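Local structure of lectin (Cicer arietinum, 3V6N) at residues A122-T127 / A185-G190. The protein is a chickpea albumin of the four-bladed hemopexin fold that binds metal ions in its central channel and shows hemagglutination activity. Sequence-based numbering, arbitrary orientation.
With NA (sodium ion), chain G.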
ATOM      1  N   ALA A 122      -7.835  15.377  -6.134  1.00 12.83           N
ATOM      2  CA  ALA A 122      -9.288  15.472  -6.233  1.00 12.74           C
ATOM      3  C   ALA A 122      -9.736  14.981  -7.604  1.00 12.83           C
ATOM      4  O   ALA A 122      -8.957  14.995  -8.563  1.00 12.97           O
ATOM      5  CB  ALA A 122      -9.764  16.915  -6.005  1.00 12.80           C
ATOM      6  N   ALA A 123     -10.990  14.532  -7.692  1.00 12.41           N
ATOM      7  CA  ALA A 123     -11.522  14.017  -8.940  1.00 12.25           C
ATOM      8  C   ALA A 123     -13.027  14.102  -8.929  1.00 12.31           C
ATOM      9  O   ALA A 123     -13.651  13.987  -7.868  1.00 11.94           O
ATOM     10  CB  ALA A 123     -11.083  12.579  -9.146  1.00 11.95           C
ATOM     11  N   PHE A 124     -13.621  14.321 -10.098  1.00 12.38           N
ATOM     12  CA  PHE A 124     -15.064  14.164 -10.203  1.00 12.98           C
ATOM     13  C   PHE A 124     -15.526  13.630 -11.558  1.00 13.42           C
ATOM     14  O   PHE A 124     -14.894  13.874 -12.586  1.00 13.52           O
ATOM     15  CB  PHE A 124     -15.853  15.419  -9.757  1.00 12.66           C
ATOM     16  CG  PHE A 124     -15.780  16.584 -10.710  1.00 12.73           C
ATOM     17  CD1 PHE A 124     -14.857  17.606 -10.510  1.00 12.65           C
ATOM     18  CD2 PHE A 124     -16.678  16.694 -11.765  1.00 12.98           C
ATOM     19  CE1 PHE A 124     -14.803  18.697 -11.363  1.00 13.06           C
ATOM     20  CE2 PHE A 124     -16.627  17.789 -12.631  1.00 13.27           C
ATOM     21  CZ  PHE A 124     -15.693  18.792 -12.423  1.00 13.24           C
ATOM     22  N   ARG A 125     -16.626  12.890 -11.512  1.00 13.81           N
ATOM     23  CA  ARG A 125     -17.207  12.227 -12.672  1.00 15.00           C
ATOM     24  C   ARG A 125     -17.936  13.224 -13.571  1.00 15.59           C
ATOM     25  O   ARG A 125     -18.826  13.937 -13.106  1.00 16.25           O
ATOM     26  CB  ARG A 125     -18.157  11.107 -12.191  1.00 14.65           C
ATOM     27  CG  ARG A 125     -18.897  10.341 -13.265  1.00 15.08           C
ATOM     28  CD  ARG A 125     -18.001   9.376 -14.021  1.00 15.22           C
ATOM     29  NE  ARG A 125     -18.824   8.368 -14.684  1.00 15.53           N
ATOM     30  CZ  ARG A 125     -19.292   8.460 -15.927  1.00 15.97           C
ATOM     31  NH1 ARG A 125     -19.028   9.532 -16.683  1.00 15.99           N
ATOM     32  NH2 ARG A 125     -20.041   7.478 -16.411  1.00 16.10           N
ATOM     33  N   SER A 126     -17.548  13.281 -14.845  1.00 15.76           N
ATOM     34  CA  SER A 126     -18.248  14.115 -15.838  1.00 17.00           C
ATOM     35  C   SER A 126     -19.654  13.599 -16.163  1.00 17.87           C
ATOM     36  O   SER A 126     -19.964  12.431 -15.915  1.00 18.67           O
ATOM     37  CB  SER A 126     -17.428  14.191 -17.141  1.00 16.77           C
ATOM     38  OG  SER A 126     -18.070  14.996 -18.120  1.00 15.99           O
ATOM     39  N   THR A 127     -20.508  14.468 -16.712  1.00 19.48           N
ATOM     40  CA  THR A 127     -21.766  14.007 -17.333  1.00 21.03           C
ATOM     41  C   THR A 127     -21.519  13.364 -18.705  1.00 21.83           C
ATOM     42  O   THR A 127     -22.347  12.587 -19.184  1.00 22.03           O
ATOM     43  CB  THR A 127     -22.791  15.149 -17.517  1.00 21.47           C
ATOM     44  OG1 THR A 127     -22.147  16.278 -18.131  1.00 22.31           O
ATOM     45  CG2 THR A 127     -23.380  15.569 -16.169  1.00 21.13           C
ATOM     46  N   ALA A 185     -21.103  20.388  -9.863  1.00 17.37           N
ATOM     47  CA  ALA A 185     -20.093  19.705  -9.096  1.00 15.96           C
ATOM     48  C   ALA A 185     -19.720  20.592  -7.914  1.00 15.39           C
ATOM     49  O   ALA A 185     -19.886  21.823  -7.967  1.00 15.44           O
ATOM     50  CB  ALA A 185     -18.880  19.418  -9.967  1.00 15.84           C
ATOM     51  N   TYR A 186     -19.235  19.961  -6.852  1.00 14.33           N
ATOM     52  CA  TYR A 186     -18.758  20.664  -5.681  1.00 14.07           C
ATOM     53  C   TYR A 186     -17.244  20.523  -5.587  1.00 13.72           C
ATOM     54  O   TYR A 186     -16.698  19.434  -5.787  1.00 13.44           O
ATOM     55  CB  TYR A 186     -19.403  20.111  -4.410  1.00 13.84           C
ATOM     56  CG  TYR A 186     -20.914  20.264  -4.348  1.00 14.45           C
ATOM     57  CD1 TYR A 186     -21.507  21.354  -3.698  1.00 14.61           C
ATOM     58  CD2 TYR A 186     -21.752  19.321  -4.939  1.00 14.09           C
ATOM     59  CE1 TYR A 186     -22.893  21.492  -3.641  1.00 14.82           C
ATOM     60  CE2 TYR A 186     -23.127  19.458  -4.887  1.00 14.40           C
ATOM     61  CZ  TYR A 186     -23.692  20.536  -4.232  1.00 14.52           C
ATOM     62  OH  TYR A 186     -25.062  20.643  -4.185  1.00 15.09           O
ATOM     63  N   LEU A 187     -16.578  21.628  -5.295  1.00 13.56           N
ATOM     64  CA  LEU A 187     -15.133  21.646  -5.057  1.00 13.94           C
ATOM     65  C   LEU A 187     -14.906  22.009  -3.606  1.00 13.95           C
ATOM     66  O   LEU A 187     -15.595  22.854  -3.073  1.00 14.43           O
ATOM     67  CB  LEU A 187     -14.436  22.665  -5.970  1.00 14.05           C
ATOM     68  CG  LEU A 187     -14.791  22.672  -7.468  1.00 14.14           C
ATOM     69  CD1 LEU A 187     -13.983  23.751  -8.189  1.00 14.43           C
ATOM     70  CD2 LEU A 187     -14.567  21.305  -8.122  1.00 13.71           C
ATOM     71  N   PHE A 188     -13.946  21.368  -2.960  1.00 14.34           N
ATOM     72  CA  PHE A 188     -13.665  21.658  -1.554  1.00 14.98           C
ATOM     73  C   PHE A 188     -12.212  22.063  -1.345  1.00 15.60           C
ATOM     74  O   PHE A 188     -11.304  21.535  -2.002  1.00 15.10           O
ATOM     75  CB  PHE A 188     -14.022  20.448  -0.670  1.00 14.73           C
ATOM     76  CG  PHE A 188     -15.469  20.025  -0.787  1.00 14.95           C
ATOM     77  CD1 PHE A 188     -15.844  19.008  -1.657  1.00 14.89           C
ATOM     78  CD2 PHE A 188     -16.458  20.662  -0.038  1.00 15.39           C
ATOM     79  CE1 PHE A 188     -17.182  18.625  -1.774  1.00 15.19           C
ATOM     80  CE2 PHE A 188     -17.795  20.297  -0.155  1.00 15.43           C
ATOM     81  CZ  PHE A 188     -18.159  19.274  -1.024  1.00 15.13           C
ATOM     82  N   LYS A 189     -12.010  22.999  -0.422  1.00 16.75           N
ATOM     83  CA  LYS A 189     -10.682  23.364   0.057  1.00 18.47           C
ATOM     84  C   LYS A 189     -10.781  24.028   1.439  1.00 19.53           C
ATOM     85  O   LYS A 189     -11.411  25.090   1.593  1.00 18.79           O
ATOM     86  CB  LYS A 189      -9.962  24.286  -0.938  1.00 19.06           C
ATOM     87  CG  LYS A 189      -8.483  24.481  -0.626  1.00 20.58           C
ATOM     88  CD  LYS A 189      -7.819  25.232  -1.763  1.00 21.82           C
ATOM     89  CE  LYS A 189      -6.304  25.094  -1.758  1.00 22.02           C
ATOM     90  NZ  LYS A 189      -5.847  25.801  -2.990  1.00 22.65           N
ATOM     91  N   GLY A 190     -10.156  23.396   2.439  1.00 20.73           N
ATOM     92  CA  GLY A 190     -10.207  23.896   3.810  1.00 22.03           C
ATOM     93  C   GLY A 190     -11.650  23.984   4.251  1.00 22.84           C
ATOM     94  O   GLY A 190     -12.417  23.055   4.033  1.00 21.66           O
TER
HETATM   95 NA    NA G 232     -14.209  12.924  -5.879  1.00 11.98          NA
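F124 meets A185 and L187 because its chi1 of 72° sets CG between the backbone N and the carbonyl carbon, bringing one ring face to A185. In L187 a chi1 of -47° swings the branch to the side of the backbone N, and a chi2 of -180° carries CD1 straight on and leaves CD2 as the methyl toward F124. The CB of A185 lies over one face of the F124 ring, 3.9 Å from its centroid in a CH-pi contact displaced toward the CD2-CE2 side; A185 CB is 3.9 Å from both F124 CD2 and F124 CE2. L187 CD2 approaches obliquely at the other side of the ring, 4.2 Å from F124 CE1. The contact joins two neighbouring blades of the four-bladed propeller: strand 122-125 is the first strand of one blade, strand 184-189 the second strand of the next. A176, on the first strand of that next blade, also touches both F124 and L187. Next to F124, the carbonyl O of A123 binds the central sodium ion at 2.3 Å, joined there by the carbonyl oxygens of A9, S67 and A176. F124 pairs with Y133 and A185 with I196 within their own blades, while the two segments meet through a small, buried and wholly apolar contact, consistent with blades that pack face to face by dispersion and hydrophobic burial.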